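PDB 3AII: glutamate--tRNA ligase from Methanothermobacter thermautotrophicus, which catalyses the ATP-dependent attachment of glutamate to tRNA, first forming Glu-AMP and then passing the glutamyl group to the acceptor end. Local coordinates for residues G107-G112 with P152-W157; I135-P140 with E146-I151. One frame throughout, in Å; residues are numbered along the deposited sequence.

Contact 1. Residues G107-G112 with P152-W157. With EDO (1,2-ethanediol), chain C.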
loop_
_atom_site.group_PDB
_atom_site.type_symbol
_atom_site.label_atom_id
_atom_site.label_comp_id
_atom_site.label_asym_id
_atom_site.label_seq_id
_atom_site.Cartn_x
_atom_site.Cartn_y
_atom_site.Cartn_z
ATOM N N GLY A 107 1.437 4.781 -10.013
ATOM C CA GLY A 107 2.118 3.534 -9.683
ATOM C C GLY A 107 1.098 2.631 -9.016
ATOM O O GLY A 107 -0.083 2.952 -9.000
ATOM N N PRO A 108 1.539 1.498 -8.452
ATOM C CA PRO A 108 0.603 0.584 -7.784
ATOM C C PRO A 108 0.176 1.124 -6.421
ATOM O O PRO A 108 0.725 2.133 -5.974
ATOM C CB PRO A 108 1.428 -0.690 -7.624
ATOM C CG PRO A 108 2.819 -0.183 -7.439
ATOM C CD PRO A 108 2.931 1.034 -8.348
ATOM N N LEU A 109 -0.778 0.463 -5.767
ATOM C CA LEU A 109 -1.321 0.966 -4.500
ATOM C C LEU A 109 -0.388 0.828 -3.291
ATOM O O LEU A 109 0.385 -0.125 -3.179
ATOM C CB LEU A 109 -2.647 0.276 -4.185
ATOM C CG LEU A 109 -3.731 0.354 -5.256
ATOM C CD1 LEU A 109 -5.021 -0.242 -4.721
ATOM C CD2 LEU A 109 -3.942 1.814 -5.701
ATOM N N HIS A 110 -0.477 1.792 -2.380
ATOM C CA HIS A 110 0.227 1.698 -1.108
ATOM C C HIS A 110 -0.767 1.635 0.049
ATOM O O HIS A 110 -1.972 1.568 -0.156
ATOM C CB HIS A 110 1.239 2.839 -0.937
ATOM C CG HIS A 110 0.661 4.203 -1.140
ATOM N ND1 HIS A 110 -0.201 4.787 -0.237
ATOM C CD2 HIS A 110 0.832 5.105 -2.135
ATOM C CE1 HIS A 110 -0.542 5.988 -0.672
ATOM N NE2 HIS A 110 0.071 6.204 -1.822
ATOM N N ILE A 111 -0.264 1.597 1.280
ATOM C CA ILE A 111 -1.141 1.452 2.440
ATOM C C ILE A 111 -2.205 2.537 2.575
ATOM O O ILE A 111 -3.345 2.260 2.963
ATOM C CB ILE A 111 -0.321 1.332 3.758
ATOM C CG1 ILE A 111 0.159 -0.100 3.939
ATOM C CG2 ILE A 111 -1.169 1.722 4.956
ATOM C CD1 ILE A 111 -0.957 -1.064 4.275
ATOM N N GLY A 112 -1.847 3.773 2.236
ATOM C CA GLY A 112 -2.809 4.860 2.218
ATOM C C GLY A 112 -3.975 4.576 1.286
ATOM O O GLY A 112 -5.135 4.780 1.639
ATOM N N PRO A 152 -6.009 -2.674 -10.440
ATOM C CA PRO A 152 -7.085 -3.632 -10.161
ATOM C C PRO A 152 -6.575 -4.939 -9.548
ATOM O O PRO A 152 -7.260 -5.556 -8.732
ATOM C CB PRO A 152 -7.715 -3.879 -11.541
ATOM C CG PRO A 152 -6.822 -3.188 -12.535
ATOM C CD PRO A 152 -6.052 -2.154 -11.816
ATOM N N ALA A 153 -5.379 -5.360 -9.928
ATOM C CA ALA A 153 -4.797 -6.558 -9.333
ATOM C C ALA A 153 -4.605 -6.374 -7.816
ATOM O O ALA A 153 -4.861 -7.297 -7.024
ATOM C CB ALA A 153 -3.471 -6.898 -10.018
ATOM N N ASP A 154 -4.159 -5.181 -7.415
ATOM C CA ASP A 154 -3.953 -4.876 -5.996
ATOM C C ASP A 154 -5.278 -4.892 -5.252
ATOM O O ASP A 154 -5.349 -5.365 -4.117
ATOM C CB ASP A 154 -3.292 -3.506 -5.801
ATOM C CG ASP A 154 -1.824 -3.462 -6.267
ATOM O OD1 ASP A 154 -1.231 -4.496 -6.650
ATOM O OD2 ASP A 154 -1.265 -2.348 -6.276
ATOM N N LEU A 155 -6.321 -4.347 -5.878
ATOM C CA LEU A 155 -7.657 -4.357 -5.286
ATOM C C LEU A 155 -8.166 -5.784 -5.086
ATOM O O LEU A 155 -8.775 -6.097 -4.064
ATOM C CB LEU A 155 -8.634 -3.596 -6.176
ATOM C CG LEU A 155 -8.476 -2.087 -6.087
ATOM C CD1 LEU A 155 -9.401 -1.385 -7.084
ATOM C CD2 LEU A 155 -8.786 -1.640 -4.667
ATOM N N GLU A 156 -7.944 -6.634 -6.084
ATOM C CA GLU A 156 -8.333 -8.038 -5.980
ATOM C C GLU A 156 -7.607 -8.671 -4.797
ATOM O O GLU A 156 -8.202 -9.398 -4.003
ATOM C CB GLU A 156 -8.027 -8.802 -7.284
ATOM C CG GLU A 156 -8.927 -8.422 -8.480
ATOM C CD GLU A 156 -8.419 -8.980 -9.794
ATOM O OE1 GLU A 156 -7.263 -9.446 -9.834
ATOM O OE2 GLU A 156 -9.164 -8.949 -10.795
ATOM N N TRP A 157 -6.321 -8.384 -4.668
ATOM C CA TRP A 157 -5.543 -8.914 -3.554
ATOM C C TRP A 157 -6.163 -8.523 -2.217
ATOM O O TRP A 157 -6.236 -9.348 -1.294
ATOM C CB TRP A 157 -4.095 -8.437 -3.640
ATOM C CG TRP A 157 -3.242 -8.902 -2.497
ATOM C CD1 TRP A 157 -2.689 -10.145 -2.342
ATOM C CD2 TRP A 157 -2.841 -8.141 -1.348
ATOM N NE1 TRP A 157 -1.969 -10.201 -1.173
ATOM C CE2 TRP A 157 -2.047 -8.989 -0.543
ATOM C CE3 TRP A 157 -3.079 -6.831 -0.918
ATOM C CZ2 TRP A 157 -1.487 -8.568 0.667
ATOM C CZ3 TRP A 157 -2.521 -6.411 0.282
ATOM C CH2 TRP A 157 -1.729 -7.283 1.062
HETATM C C1 EDO C . -0.694 -6.805 -4.524
HETATM O O1 EDO C . -1.040 -7.032 -5.905
HETATM C C2 EDO C . -0.238 -8.120 -3.903
HETATM O O2 EDO C . 0.940 -8.580 -4.582
HETATM O O HOH W 1 1.082 -2.498 -4.711
#
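Leu109 N donates to Asp154 OD2 at 2.9 Å with an N-H...O angle of 154°, approaching almost in line with the carboxylate C-O bond. On the same oxygen a water donates at 2.8 Å to Asp154 OD2 and also bonds Leu109 O, so the backbone of Leu109 is tied twice to one carboxylate oxygen, the N directly and the O through the water. Pro108 CB lies 3.4 Å from Asp154 OD2. The side chains of Leu109 and Asp154 run past each other in opposite directions, with Leu109 CD1 3.8 Å from Asp154 CB; the same methyl reaches Leu155 CD2 at 4.0 Å.

Asp154 OD1 is held by a salt bridge to Arg356 and takes a hydrogen bond from 1,2-ethanediol O1, probably a crystallisation additive, whose C2 lies over one face of Trp157. Both carboxylate oxygens are therefore engaged, which fixes the rotation of the group. His110 N-caps the following helix through a weak bond from Gly112 N to His110 ND1.

The contact thus joins the part of the predicted HIGH region just ahead of helix 111-126 to helix 147-158; from helix 355-360, Leu355 packs on Leu109 and Arg356 touches both Pro108 and Ala153.

Contact 2. Residues I135-P140 with E146-I151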
loop_
_atom_site.group_PDB
_atom_site.type_symbol
_atom_site.label_atom_id
_atom_site.label_comp_id
_atom_site.label_asym_id
_atom_site.label_seq_id
_atom_site.Cartn_x
_atom_site.Cartn_y
_atom_site.Cartn_z
ATOM N N ILE A 135 -10.272 5.503 -12.444
ATOM C CA ILE A 135 -8.850 5.795 -12.567
ATOM C C ILE A 135 -8.678 7.231 -13.020
ATOM O O ILE A 135 -9.126 7.617 -14.104
ATOM C CB ILE A 135 -8.163 4.879 -13.593
ATOM C CG1 ILE A 135 -8.441 3.403 -13.294
ATOM C CG2 ILE A 135 -6.671 5.168 -13.621
ATOM C CD1 ILE A 135 -7.956 2.954 -11.970
ATOM N N GLU A 136 -8.035 8.032 -12.179
ATOM C CA GLU A 136 -7.991 9.470 -12.391
ATOM C C GLU A 136 -6.667 9.866 -13.053
ATOM O O GLU A 136 -5.707 10.285 -12.395
ATOM C CB GLU A 136 -8.274 10.196 -11.069
ATOM C CG GLU A 136 -9.706 9.903 -10.595
ATOM C CD GLU A 136 -10.255 10.870 -9.549
ATOM O OE1 GLU A 136 -9.455 11.556 -8.868
ATOM O OE2 GLU A 136 -11.499 10.910 -9.404
ATOM N N ASP A 137 -6.636 9.694 -14.373
ATOM C CA ASP A 137 -5.402 9.816 -15.145
ATOM C C ASP A 137 -5.401 11.042 -16.068
ATOM O O ASP A 137 -5.028 10.940 -17.234
ATOM C CB ASP A 137 -5.167 8.546 -15.961
ATOM C CG ASP A 137 -6.235 8.314 -17.011
ATOM O OD1 ASP A 137 -7.363 8.826 -16.867
ATOM O OD2 ASP A 137 -5.939 7.623 -18.003
ATOM N N THR A 138 -5.810 12.192 -15.536
ATOM C CA THR A 138 -5.871 13.432 -16.326
ATOM C C THR A 138 -4.633 14.333 -16.224
ATOM O O THR A 138 -4.685 15.507 -16.621
ATOM C CB THR A 138 -7.075 14.291 -15.911
ATOM O OG1 THR A 138 -7.007 14.521 -14.502
ATOM C CG2 THR A 138 -8.372 13.567 -16.237
ATOM N N ASP A 139 -3.535 13.808 -15.693
ATOM C CA ASP A 139 -2.267 14.543 -15.706
ATOM C C ASP A 139 -1.298 13.713 -16.518
ATOM O O ASP A 139 -0.754 12.721 -16.016
ATOM C CB ASP A 139 -1.726 14.757 -14.295
ATOM C CG ASP A 139 -0.424 15.556 -14.275
ATOM O OD1 ASP A 139 0.016 15.918 -13.167
ATOM O OD2 ASP A 139 0.155 15.828 -15.356
ATOM N N PRO A 140 -1.102 14.096 -17.785
ATOM C CA PRO A 140 -0.389 13.210 -18.712
ATOM C C PRO A 140 1.048 12.933 -18.286
ATOM O O PRO A 140 1.571 11.875 -18.626
ATOM C CB PRO A 140 -0.420 13.978 -20.038
ATOM C CG PRO A 140 -0.689 15.405 -19.664
ATOM C CD PRO A 140 -1.506 15.370 -18.416
ATOM N N GLU A 146 2.068 1.121 -16.481
ATOM C CA GLU A 146 1.889 -0.188 -15.865
ATOM C C GLU A 146 0.786 -0.188 -14.796
ATOM O O GLU A 146 0.204 -1.231 -14.487
ATOM C CB GLU A 146 3.220 -0.690 -15.286
ATOM C CG GLU A 146 3.784 0.206 -14.190
ATOM C CD GLU A 146 5.266 -0.015 -13.934
ATOM O OE1 GLU A 146 5.841 -0.959 -14.518
ATOM O OE2 GLU A 146 5.854 0.766 -13.151
ATOM N N ALA A 147 0.489 0.986 -14.246
ATOM C CA ALA A 147 -0.474 1.085 -13.155
ATOM C C ALA A 147 -1.903 0.717 -13.538
ATOM O O ALA A 147 -2.692 0.316 -12.684
ATOM C CB ALA A 147 -0.436 2.483 -12.532
ATOM N N TYR A 148 -2.268 0.883 -14.807
ATOM C CA TYR A 148 -3.631 0.566 -15.207
ATOM C C TYR A 148 -3.972 -0.885 -14.895
ATOM O O TYR A 148 -5.094 -1.196 -14.495
ATOM C CB TYR A 148 -3.859 0.836 -16.695
ATOM C CG TYR A 148 -3.811 2.306 -17.051
ATOM C CD1 TYR A 148 -4.898 3.133 -16.809
ATOM C CD2 TYR A 148 -2.672 2.861 -17.612
ATOM C CE1 TYR A 148 -4.855 4.480 -17.135
ATOM C CE2 TYR A 148 -2.616 4.195 -17.938
ATOM C CZ TYR A 148 -3.704 5.002 -17.697
ATOM O OH TYR A 148 -3.631 6.335 -18.031
ATOM N N ASP A 149 -3.009 -1.770 -15.102
ATOM C CA ASP A 149 -3.229 -3.179 -14.781
ATOM C C ASP A 149 -2.904 -3.510 -13.328
ATOM O O ASP A 149 -3.522 -4.400 -12.740
ATOM C CB ASP A 149 -2.423 -4.076 -15.716
ATOM C CG ASP A 149 -2.967 -4.079 -17.136
ATOM O OD1 ASP A 149 -4.190 -3.879 -17.318
ATOM O OD2 ASP A 149 -2.164 -4.280 -18.071
ATOM N N MET A 150 -1.940 -2.800 -12.748
ATOM C CA MET A 150 -1.503 -3.117 -11.385
ATOM C C MET A 150 -2.567 -2.791 -10.339
ATOM O O MET A 150 -2.772 -3.549 -9.383
ATOM C CB MET A 150 -0.186 -2.417 -11.028
ATOM C CG MET A 150 1.025 -2.917 -11.792
ATOM S SD MET A 150 2.539 -2.170 -11.153
ATOM C CE MET A 150 2.145 -0.429 -11.263
ATOM N N ILE A 151 -3.244 -1.663 -10.523
ATOM C CA ILE A 151 -4.233 -1.219 -9.554
ATOM C C ILE A 151 -5.385 -2.208 -9.354
ATOM O O ILE A 151 -5.710 -2.554 -8.229
ATOM C CB ILE A 151 -4.722 0.209 -9.882
ATOM C CG1 ILE A 151 -3.620 1.210 -9.507
ATOM C CG2 ILE A 151 -6.022 0.517 -9.134
ATOM C CD1 ILE A 151 -3.883 2.638 -9.989
#
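The Tyr148 ring meets Asp137 at its edge: Asp137 OD2 lies in the ring plane, and the carboxylate and ring planes stand 80° apart. Ile135 CG2 comes to the ring obliquely, 4.0 Å from Tyr148 CE1. The phenol is the donor of a short hydrogen bond, 2.6 Å from Tyr148 OH to Asp137 OD2, and the hydroxyl meets the anti lone pair of OD2, the one turned away from OD1.

Torsions explain how the two groups reach each other. Tyr148 CG is anti to its carbonyl carbon (chi1 -68°), which sends the ring out from helix 147-158 toward the loop that follows strand 130-135. Asp137 CG sits between its backbone N and carbonyl carbon (chi1 64°), and its side chain crosses that of Tyr148 at about a right angle. Beside this polar pair, Ile135 CD1 approaches Ile151 CG2 at 4.2 Å. Tyr148 and Ile151 are three residues apart on the helix, so Ile135 packs against side chains from successive turns.

Strand 130-135, helix 147-158 and strand 164-167 follow one another in the chain, and Ile135 shares backbone bonding with Val166. This is consistent with a strand-helix-strand unit of the Rossmann-type catalytic domain of class I synthetases, in which the contact holds the loop after the first strand to the helix. Ile167 touches both Asp137 and Tyr148.

Asp137 OD2 also hydrogen-bonds to Ser169 OG, so the oxygen that receives the phenol has a second partner, while Asp137 O bonds His261 NE2. Chemically, the hydroxyl of Tyr148 probably helps to stabilise the negative charge of the buried Asp137 carboxylate, and the short phenol-carboxylate bond pins the end of the Tyr148 ring to the loop alongside the apolar contacts of Ile135.

Contacts 1 and 2 lie in the catalytic domain, their centres about 12 Å apart, and share helix 147-158: residues 146-151 serve contact 2 and residues 152-157 follow directly in contact 1. Along the chain the order is 107-112, 135-140, 146-151, 152-157, so the short-range contact 2 falls between the two halves of contact 1. They also touch each other, with Pro108 CD 3.4 Å from Met150 CE and Leu109 CD2 3.9 Å from Ile151 CG1. One helix thus bridges the predicted HIGH region, the ATP-binding signature of class I synthetases, and the C-terminal end of strand 130-135 with the loop that follows.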